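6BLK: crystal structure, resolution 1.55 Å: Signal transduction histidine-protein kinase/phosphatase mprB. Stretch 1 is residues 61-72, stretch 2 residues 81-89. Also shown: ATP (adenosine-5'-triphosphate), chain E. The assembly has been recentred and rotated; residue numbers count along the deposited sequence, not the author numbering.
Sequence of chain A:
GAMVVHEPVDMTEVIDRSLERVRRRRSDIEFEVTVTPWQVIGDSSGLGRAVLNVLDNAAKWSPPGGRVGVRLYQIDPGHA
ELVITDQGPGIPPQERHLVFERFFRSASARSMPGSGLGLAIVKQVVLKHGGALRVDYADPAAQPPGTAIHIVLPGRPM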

# COMPACT_ATOMS: atom_id res chain seq x y z
N TRP A 61 8.23 5.62 7.77
CA TRP A 61 9.28 6.41 7.14
C TRP A 61 8.79 7.79 6.69
O TRP A 61 9.50 8.48 5.96
N SER A 62 7.64 8.21 7.14
CA SER A 62 7.16 9.58 6.94
C SER A 62 7.90 10.53 7.87
O SER A 62 8.02 10.24 9.06
N PRO A 63 8.30 11.69 7.37
CA PRO A 63 8.82 12.72 8.27
C PRO A 63 7.74 13.23 9.20
O PRO A 63 6.54 13.04 8.98
N PRO A 64 8.12 13.89 10.29
CA PRO A 64 7.10 14.48 11.16
C PRO A 64 6.26 15.47 10.37
O PRO A 64 6.79 16.29 9.61
N GLY A 65 4.95 15.36 10.53
CA GLY A 65 4.01 16.15 9.76
C GLY A 65 3.91 15.78 8.30
O GLY A 65 3.25 16.50 7.54
N GLY A 66 4.50 14.67 7.89
CA GLY A 66 4.43 14.25 6.50
C GLY A 66 3.02 13.97 6.04
O GLY A 66 2.10 13.71 6.82
N ARG A 67 2.86 14.03 4.73
CA ARG A 67 1.61 13.74 4.07
C ARG A 67 1.71 12.34 3.49
O ARG A 67 2.73 11.99 2.89
N VAL A 68 0.66 11.56 3.68
CA VAL A 68 0.56 10.24 3.05
C VAL A 68 -0.67 10.26 2.16
O VAL A 68 -1.77 10.58 2.61
N GLY A 69 -0.48 9.96 0.88
CA GLY A 69 -1.56 9.96 -0.08
C GLY A 69 -2.07 8.53 -0.25
O GLY A 69 -1.30 7.60 -0.31
N VAL A 70 -3.39 8.41 -0.28
CA VAL A 70 -4.07 7.13 -0.40
C VAL A 70 -5.11 7.33 -1.48
O VAL A 70 -6.17 7.93 -1.24
N ARG A 71 -4.83 6.86 -2.68
CA ARG A 71 -5.65 7.18 -3.83
C ARG A 71 -6.05 5.90 -4.53
O ARG A 71 -5.23 5.03 -4.76
N LEU A 72 -7.32 5.79 -4.85
CA LEU A 72 -7.81 4.63 -5.58
C LEU A 72 -8.70 5.15 -6.70
O LEU A 72 -9.72 5.80 -6.44
N GLU A 81 -6.62 1.14 -9.48
CA GLU A 81 -5.27 1.24 -8.98
C GLU A 81 -5.29 1.97 -7.66
O GLU A 81 -5.80 3.09 -7.59
N LEU A 82 -4.69 1.36 -6.64
CA LEU A 82 -4.49 1.97 -5.34
C LEU A 82 -3.04 2.43 -5.29
O LEU A 82 -2.12 1.65 -5.52
N VAL A 83 -2.85 3.70 -5.00
CA VAL A 83 -1.50 4.25 -4.90
C VAL A 83 -1.37 4.86 -3.53
O VAL A 83 -2.13 5.78 -3.17
N ILE A 84 -0.41 4.37 -2.76
CA ILE A 84 -0.11 4.88 -1.42
C ILE A 84 1.27 5.53 -1.45
O ILE A 84 2.26 4.93 -1.89
N THR A 85 1.32 6.80 -1.06
CA THR A 85 2.51 7.61 -1.26
C THR A 85 2.91 8.26 0.05
O THR A 85 2.07 8.58 0.90
N ASP A 86 4.21 8.46 0.20
CA ASP A 86 4.73 9.20 1.36
C ASP A 86 5.78 10.20 0.91
O ASP A 86 6.10 10.33 -0.28
N GLN A 87 6.31 10.94 1.90
CA GLN A 87 7.35 11.94 1.70
C GLN A 87 8.65 11.51 2.36
O GLN A 87 9.45 12.35 2.78
N GLY A 88 8.84 10.21 2.48
CA GLY A 88 10.05 9.65 3.01
C GLY A 88 11.15 9.62 1.97
O GLY A 88 11.09 10.27 0.93
N PRO A 89 12.22 8.87 2.26
CA PRO A 89 13.39 8.92 1.38
C PRO A 89 13.18 8.30 0.02
O PRO A 89 13.98 8.58 -0.90

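Strands 67-72 and 81-85 run antiparallel, and the pairing of Gly-69 with Thr-85 and of Arg-71 with Val-83 sets the frame on which the side chains are arranged. Each pair is closed by two backbone hydrogen bonds: Gly-69 N to Thr-85 O (2.9 Å) and Thr-85 N to Gly-69 O (2.8 Å), then Arg-71 N to Val-83 O (2.9 Å) and Val-83 N to Arg-71 O (2.7 Å). Along each strand the side chains alternate between the two faces of the sheet, and the two faces differ in character.

The apolar packing lies on the face that carries Val-70, Leu-72, Leu-82 and Ile-84, all buried. Val-70 adopts the t rotamer and touches two residues of the opposing strand, its CG1 lying 4.1 Å from Leu-82 CD1 and 4.3 Å from Ile-84 CG1. Leu-82 (chi1 t, chi2 p) also approaches Leu-72 (t, t), with CD1 4.4 Å from Leu-72 CB. Ile-84 (m, t) extends the cluster in the other direction, where its CG2 meets Val-68 CG1 at 4.3 Å; Val-68 is again in the t rotamer. Beyond the strands, Trp-61 CB lies 4.3 Å from Pro-89 CD.

The face bearing Arg-71, Val-83 and Thr-85 is more open. Thr-85, in the p rotamer, leans its hydroxyl over Gly-69, whose N makes a weak hydrogen bond to Thr-85 OG1 (3.3 Å, 125°) in addition to the stronger one to the carbonyl. The absence of a side chain at Gly-69 makes room for this arrangement, since an ideal CB there would stand only 2.6 Å from Thr-85 OG1. Arg-71 (chi1 and chi2 m) starts out on this face, but its end leads away from the neighbouring strand.

Polar side-chain contacts gather where the strands give way to loops. Gln-87 (m, t) begins sideways, yet its end comes nearer to the other stretch, so that OE1 accepts a hydrogen bond from Arg-67 N at 2.9 Å. The amide also lies beside the guanidinium of Arg-67, with Gln-87 NE2 3.6 Å from Arg-67 NH2 in an oblique approach. Pro-63 CD makes a close contact with the carbonyl Gln-87 O at 3.4 Å. A water adds a second link: it donates to Ser-62 OG (2.7 Å) and Arg-67 O (2.8 Å) and accepts from Gln-87 N (2.8 Å), joining three residues that do not all meet directly.

Asp-86, in the p rotamer, serves both its own loop and the nucleotide. Its OD1 accepts from Gly-88 N at 2.8 Å, bracing the chain after the strand, while OD2 accepts from ATP N6 at 2.9 Å. Trp-61 (chi1 m) points its CA-to-CB bond toward the second stretch, but its ring leads away to the ligand: ATP C2' lies over one ring face, and Trp-61 CH2 approaches ATP C3' to 3.4 Å. The two stretches thus contact both the base and the sugar of ATP.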

# COMPACT_ATOMS: atom_id res chain seq x y z
CB TRP A 61 9.90 5.61 5.99
CG TRP A 61 10.78 4.50 6.54
CD1 TRP A 61 12.02 4.64 7.08
CD2 TRP A 61 10.46 3.09 6.62
NE1 TRP A 61 12.50 3.41 7.50
CE2 TRP A 61 11.57 2.45 7.22
CE3 TRP A 61 9.35 2.33 6.24
CZ2 TRP A 61 11.59 1.08 7.46
CZ3 TRP A 61 9.38 0.96 6.48
CH2 TRP A 61 10.49 0.35 7.08
CB SER A 62 5.69 9.71 7.27
OG SER A 62 4.85 9.29 6.20
CB PRO A 63 9.33 13.81 7.31
CG PRO A 63 8.49 13.69 6.11
CD PRO A 63 8.21 12.19 5.98
CB PRO A 64 7.92 15.17 12.25
CG PRO A 64 9.20 14.56 12.17
CD PRO A 64 9.46 14.16 10.80
CB ARG A 67 1.31 14.76 2.97
CG ARG A 67 0.94 16.14 3.50
CD ARG A 67 0.50 17.09 2.39
NE ARG A 67 1.57 17.38 1.43
CZ ARG A 67 1.54 17.07 0.13
NH1 ARG A 67 0.49 16.47 -0.42
NH2 ARG A 67 2.57 17.39 -0.64
CB VAL A 68 0.49 9.13 4.11
CG1 VAL A 68 0.07 7.77 3.47
CG2 VAL A 68 1.82 9.00 4.87
CB VAL A 70 -4.72 6.66 0.91
CG1 VAL A 70 -5.34 5.31 0.72
CG2 VAL A 70 -3.73 6.70 2.08
CB ARG A 71 -4.93 8.10 -4.83
CG ARG A 71 -4.04 9.21 -4.23
CD ARG A 71 -4.75 10.45 -3.83
NE ARG A 71 -3.81 11.47 -3.36
CZ ARG A 71 -4.17 12.58 -2.72
NH1 ARG A 71 -5.46 12.82 -2.48
NH2 ARG A 71 -3.25 13.45 -2.35
CB LEU A 72 -8.56 3.64 -4.66
CG LEU A 72 -8.94 2.29 -5.25
CD1 LEU A 72 -9.25 1.31 -4.13
CD2 LEU A 72 -10.14 2.46 -6.12
CB GLU A 81 -4.38 1.96 -9.99
CG GLU A 81 -2.93 1.96 -9.64
CD GLU A 81 -2.11 2.93 -10.49
OE1 GLU A 81 -2.68 3.91 -11.00
OE2 GLU A 81 -0.88 2.72 -10.63
CB LEU A 82 -4.79 0.97 -4.21
CG LEU A 82 -4.38 1.29 -2.77
CD1 LEU A 82 -5.14 2.46 -2.18
CD2 LEU A 82 -4.61 0.06 -1.90
CB VAL A 83 -1.19 5.29 -5.99
CG1 VAL A 83 0.27 5.69 -5.92
CG2 VAL A 83 -1.49 4.75 -7.35
CB ILE A 84 -0.20 3.78 -0.36
CG1 ILE A 84 -1.65 3.33 -0.18
CG2 ILE A 84 0.38 4.27 0.97
CD1 ILE A 84 -1.83 2.01 0.54
CB THR A 85 2.32 8.75 -2.29
OG1 THR A 85 1.19 9.54 -1.93
CG2 THR A 85 2.15 8.23 -3.67
CB ASP A 86 5.30 8.25 2.42
CG ASP A 86 6.42 7.41 1.88
OD1 ASP A 86 7.44 7.98 1.41
OD2 ASP A 86 6.26 6.17 1.86
CB GLN A 87 6.89 13.28 2.24
CG GLN A 87 5.72 13.86 1.50
CD GLN A 87 5.34 15.23 2.02
OE1 GLN A 87 4.92 15.38 3.16
NE2 GLN A 87 5.49 16.24 1.18
CB PRO A 89 14.44 8.13 2.17
CG PRO A 89 13.63 7.20 3.00
CD PRO A 89 12.44 7.99 3.42
PG ATP E . 7.63 -5.63 8.74
O1G ATP E . 6.82 -4.94 7.65
O2G ATP E . 7.86 -7.14 8.61
O3G ATP E . 7.27 -5.20 10.15
PB ATP E . 9.65 -3.93 7.47
O1B ATP E . 11.13 -3.70 7.74
O2B ATP E . 8.66 -2.82 7.60
O3B ATP E . 9.14 -5.05 8.54
PA ATP E . 8.66 -4.37 4.74
O1A ATP E . 8.57 -5.67 3.95
O2A ATP E . 7.37 -3.67 5.11
O3A ATP E . 9.56 -4.74 6.05
O5' ATP E . 9.64 -3.42 3.97
C5' ATP E . 10.92 -3.88 3.58
C4' ATP E . 11.90 -2.72 3.65
O4' ATP E . 11.60 -1.85 2.55
C3' ATP E . 11.87 -1.83 4.91
O3' ATP E . 12.69 -2.36 5.97
C2' ATP E . 12.41 -0.53 4.35
O2' ATP E . 13.85 -0.56 4.23
C1' ATP E . 11.86 -0.50 2.95
N9 ATP E . 10.58 0.22 2.83
C8 ATP E . 9.31 -0.30 2.68
N7 ATP E . 8.40 0.70 2.56
C5 ATP E . 9.09 1.86 2.63
C6 ATP E . 8.71 3.25 2.53
N6 ATP E . 7.41 3.56 2.39
N1 ATP E . 9.68 4.16 2.62
C2 ATP E . 10.97 3.83 2.78
N3 ATP E . 11.40 2.56 2.86
C4 ATP E . 10.50 1.55 2.78
O HOH W 1 4.98 11.30 4.33